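Local coordinates for protein translation elongation factor 1A (Methanosarcina mazei, PDB 3WND) that probably acts as a translation elongation factor of the SelB/EF-Tu/aIF2 gamma type, binding cysteinyl-tRNA(Cys) in its GTP-bound form, at residues Ile195-Lys206 and Arg254-Ala264. Residues are numbered along the deposited sequence; the frame is centred on the assembly and turned at random. Where two conformers were deposited one is given.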
# COMPACT_ATOMS: atom_id res chain seq x y z
N ILE A 195 -9.83 8.02 -6.78
CA ILE A 195 -8.70 8.53 -5.99
C ILE A 195 -8.89 8.04 -4.57
O ILE A 195 -9.96 8.22 -3.96
CB ILE A 195 -8.65 10.09 -6.06
CG1 ILE A 195 -8.54 10.56 -7.56
CG2 ILE A 195 -7.41 10.61 -5.22
CD1 ILE A 195 -9.92 11.11 -8.05
N PHE A 196 -7.85 7.44 -3.99
CA PHE A 196 -7.91 7.02 -2.56
C PHE A 196 -7.21 8.08 -1.73
O PHE A 196 -6.18 8.56 -2.10
CB PHE A 196 -7.11 5.71 -2.35
CG PHE A 196 -7.81 4.44 -2.79
CD1 PHE A 196 -9.07 4.49 -3.43
CD2 PHE A 196 -7.20 3.22 -2.56
CE1 PHE A 196 -9.67 3.29 -3.88
CE2 PHE A 196 -7.83 2.04 -3.00
CZ PHE A 196 -9.02 2.09 -3.65
N ILE A 197 -7.85 8.55 -0.69
CA ILE A 197 -7.34 9.56 0.15
C ILE A 197 -6.60 9.04 1.36
O ILE A 197 -7.10 8.17 2.04
CB ILE A 197 -8.56 10.38 0.69
CG1 ILE A 197 -9.25 11.16 -0.51
CG2 ILE A 197 -8.09 11.31 1.81
CD1 ILE A 197 -10.62 11.70 -0.12
N ASP A 198 -5.35 9.49 1.57
CA ASP A 198 -4.63 8.96 2.73
C ASP A 198 -4.53 10.01 3.85
O ASP A 198 -4.27 9.65 5.03
CB ASP A 198 -3.21 8.38 2.39
CG ASP A 198 -2.42 9.23 1.49
OD1 ASP A 198 -1.98 10.31 1.89
OD2 ASP A 198 -2.16 8.79 0.38
N HIS A 199 -4.73 11.30 3.49
CA HIS A 199 -4.69 12.36 4.53
C HIS A 199 -5.65 13.44 4.08
O HIS A 199 -5.87 13.67 2.90
CB HIS A 199 -3.29 13.00 4.66
CG HIS A 199 -2.27 12.08 5.17
ND1 HIS A 199 -1.60 11.17 4.33
CD2 HIS A 199 -1.77 11.86 6.49
CE1 HIS A 199 -0.68 10.44 5.10
NE2 HIS A 199 -0.77 10.89 6.41
N ALA A 200 -6.22 14.16 5.04
CA ALA A 200 -7.13 15.29 4.76
C ALA A 200 -6.82 16.33 5.86
O ALA A 200 -6.81 16.02 7.07
CB ALA A 200 -8.62 14.85 4.90
N PHE A 201 -6.74 17.58 5.45
CA PHE A 201 -6.61 18.67 6.39
C PHE A 201 -7.07 19.99 5.86
O PHE A 201 -7.33 20.16 4.63
CB PHE A 201 -5.18 18.82 6.87
CG PHE A 201 -4.18 18.68 5.79
CD1 PHE A 201 -3.79 19.80 5.01
CD2 PHE A 201 -3.62 17.39 5.48
CE1 PHE A 201 -2.83 19.65 3.97
CE2 PHE A 201 -2.69 17.26 4.49
CZ PHE A 201 -2.29 18.38 3.71
N ASN A 202 -7.28 20.92 6.81
CA ASN A 202 -7.64 22.27 6.41
C ASN A 202 -6.38 23.06 6.10
O ASN A 202 -5.41 22.99 6.85
CB ASN A 202 -8.48 22.98 7.48
CG ASN A 202 -9.60 23.78 6.86
OD1 ASN A 202 -10.33 23.26 6.02
ND2 ASN A 202 -9.73 25.05 7.24
N VAL A 203 -6.36 23.88 5.03
CA VAL A 203 -5.19 24.79 4.84
C VAL A 203 -5.68 26.22 4.75
O VAL A 203 -6.60 26.52 3.98
CB VAL A 203 -4.30 24.43 3.61
CG1 VAL A 203 -3.25 25.53 3.30
CG2 VAL A 203 -3.61 23.10 3.86
N THR A 204 -5.05 27.11 5.52
CA THR A 204 -5.54 28.47 5.62
C THR A 204 -5.47 29.12 4.27
O THR A 204 -4.40 29.14 3.64
CB THR A 204 -4.69 29.28 6.59
OG1 THR A 204 -5.11 28.98 7.92
CG2 THR A 204 -4.86 30.81 6.38
N GLY A 205 -6.62 29.58 3.79
CA GLY A 205 -6.69 30.26 2.52
C GLY A 205 -6.91 29.32 1.36
O GLY A 205 -7.02 29.78 0.23
N LYS A 206 -6.95 28.02 1.63
CA LYS A 206 -7.12 26.98 0.59
C LYS A 206 -8.39 26.15 0.92
O LYS A 206 -9.13 25.70 0.01
CB LYS A 206 -5.85 26.09 0.45
CG LYS A 206 -4.69 26.58 -0.49
CD LYS A 206 -3.57 25.52 -0.75
CE LYS A 206 -3.86 24.55 -1.93
NZ LYS A 206 -2.96 23.38 -2.24
N ARG A 254 0.51 10.64 -7.42
CA ARG A 254 0.27 11.08 -6.04
C ARG A 254 -0.13 12.59 -6.11
O ARG A 254 0.51 13.39 -6.84
CB ARG A 254 1.60 10.92 -5.25
CG ARG A 254 1.39 11.38 -3.84
CD ARG A 254 1.88 10.43 -2.83
NE ARG A 254 1.41 11.07 -1.63
CZ ARG A 254 0.46 10.55 -0.90
NH1 ARG A 254 0.04 11.18 0.17
NH2 ARG A 254 0.04 9.27 -1.18
N VAL A 255 -1.27 12.87 -5.49
CA VAL A 255 -1.90 14.17 -5.65
C VAL A 255 -2.22 14.79 -4.28
O VAL A 255 -2.34 14.14 -3.20
CB VAL A 255 -3.29 14.12 -6.44
CG1 VAL A 255 -3.08 13.69 -7.85
CG2 VAL A 255 -4.26 13.20 -5.61
N GLY A 256 -2.25 16.11 -4.36
CA GLY A 256 -2.92 16.89 -3.32
C GLY A 256 -4.08 17.58 -4.04
O GLY A 256 -3.91 18.05 -5.18
N MET A 257 -5.26 17.55 -3.46
CA MET A 257 -6.40 18.19 -4.13
C MET A 257 -7.16 19.12 -3.20
O MET A 257 -7.53 18.75 -2.03
CB MET A 257 -7.42 17.14 -4.65
CG MET A 257 -6.77 16.16 -5.66
SD MET A 257 -8.03 14.93 -6.13
CE MET A 257 -7.32 14.43 -7.72
N ARG A 258 -7.47 20.30 -3.75
CA ARG A 258 -8.35 21.25 -3.03
C ARG A 258 -9.74 20.88 -3.42
O ARG A 258 -10.08 20.82 -4.64
CB ARG A 258 -8.01 22.68 -3.47
CG ARG A 258 -8.03 23.65 -2.33
CD ARG A 258 -7.21 24.88 -2.68
NE ARG A 258 -7.96 25.91 -3.40
CZ ARG A 258 -7.70 26.35 -4.64
NH1 ARG A 258 -6.68 25.86 -5.41
NH2 ARG A 258 -8.48 27.30 -5.14
N LEU A 259 -10.58 20.61 -2.43
CA LEU A 259 -11.97 20.17 -2.72
C LEU A 259 -12.95 21.28 -2.26
O LEU A 259 -12.79 21.88 -1.17
CB LEU A 259 -12.31 18.91 -1.87
CG LEU A 259 -11.36 17.71 -2.08
CD1 LEU A 259 -11.96 16.58 -1.25
CD2 LEU A 259 -11.15 17.41 -3.56
N LYS A 260 -13.97 21.50 -3.08
CA LYS A 260 -15.17 22.31 -2.73
C LYS A 260 -16.36 21.41 -2.30
O LYS A 260 -16.61 20.28 -2.87
CB LYS A 260 -15.60 23.25 -3.92
CG LYS A 260 -16.63 24.35 -3.50
CD LYS A 260 -17.24 25.16 -4.66
CE LYS A 260 -16.20 25.79 -5.57
NZ LYS A 260 -16.87 26.41 -6.76
N ASN A 261 -17.08 21.88 -1.28
CA ASN A 261 -18.32 21.30 -0.79
C ASN A 261 -18.12 20.23 0.26
O ASN A 261 -19.05 19.45 0.59
CB ASN A 261 -19.27 20.83 -1.92
CG ASN A 261 -20.71 20.78 -1.48
OD1 ASN A 261 -21.23 21.71 -0.84
ND2 ASN A 261 -21.39 19.71 -1.87
N VAL A 262 -16.90 20.14 0.77
CA VAL A 262 -16.69 19.16 1.88
C VAL A 262 -15.64 19.69 2.87
O VAL A 262 -14.70 20.42 2.49
CB VAL A 262 -16.38 17.75 1.34
CG1 VAL A 262 -15.01 17.74 0.62
CG2 VAL A 262 -16.35 16.71 2.44
N GLN A 263 -15.82 19.38 4.14
CA GLN A 263 -14.91 19.90 5.16
C GLN A 263 -13.90 18.77 5.54
O GLN A 263 -14.24 17.57 5.58
CB GLN A 263 -15.70 20.33 6.40
CG GLN A 263 -16.60 21.57 6.21
CD GLN A 263 -17.41 21.84 7.48
OE1 GLN A 263 -18.59 21.48 7.56
NE2 GLN A 263 -16.76 22.33 8.48
N ALA A 264 -12.64 19.15 5.73
CA ALA A 264 -11.58 18.14 6.06
C ALA A 264 -12.01 17.36 7.32
O ALA A 264 -11.81 16.17 7.43
CB ALA A 264 -10.25 18.80 6.26
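Asp198 and Arg254 join the two segments through a salt bridge closed by two hydrogen bonds. The guanidinium meets the carboxylate end-on: NH1 of Arg254 gives a nearly straight bond (171°) to the syn lone pair of Asp198 OD1 at 2.8 Å, and NH2 reaches Asp198 OD2 at 2.7 Å, the two planes lying only 15° apart. A bend at chi2 (132°) turns the arginine, whose CB points away from the partner segment, back toward the acid. OD1 also accepts a bond from His199 ND1 on its anti side, while His199 NE2 bonds to Ser48, so the carboxylate links arginine to imidazole. An asparagine in place of Asp198 would probably leave Arg254 without its counter-charge and with at most one oxygen to grip.

Ile195 packs more loosely, with CG2 4.1 Å from Val255 CG2 and CG1 meeting the methyl end of Met257 tip to tip. The Ala264 methyl packs closely on backbone, Ala264 CB lying 3.4 Å from Phe201 C.

The poorly ordered Lys206 side chain crosses Arg258 at about a right angle, Lys206 CE 3.4 Å from Arg258 CD. Lys206 O sits at the guanidinium edge, and the like charges Lys206 NZ and Arg258 NH1 stay 5.5 Å apart.

Strand 207-216 pairs with both 194-203 and 254-260, and Asp198 and His199 both face its Leu211. The salt bridge thus spans an intervening strand at a classic beta bulge, within the antiparallel beta-barrel characteristic of domain II in EF-Tu-like factors.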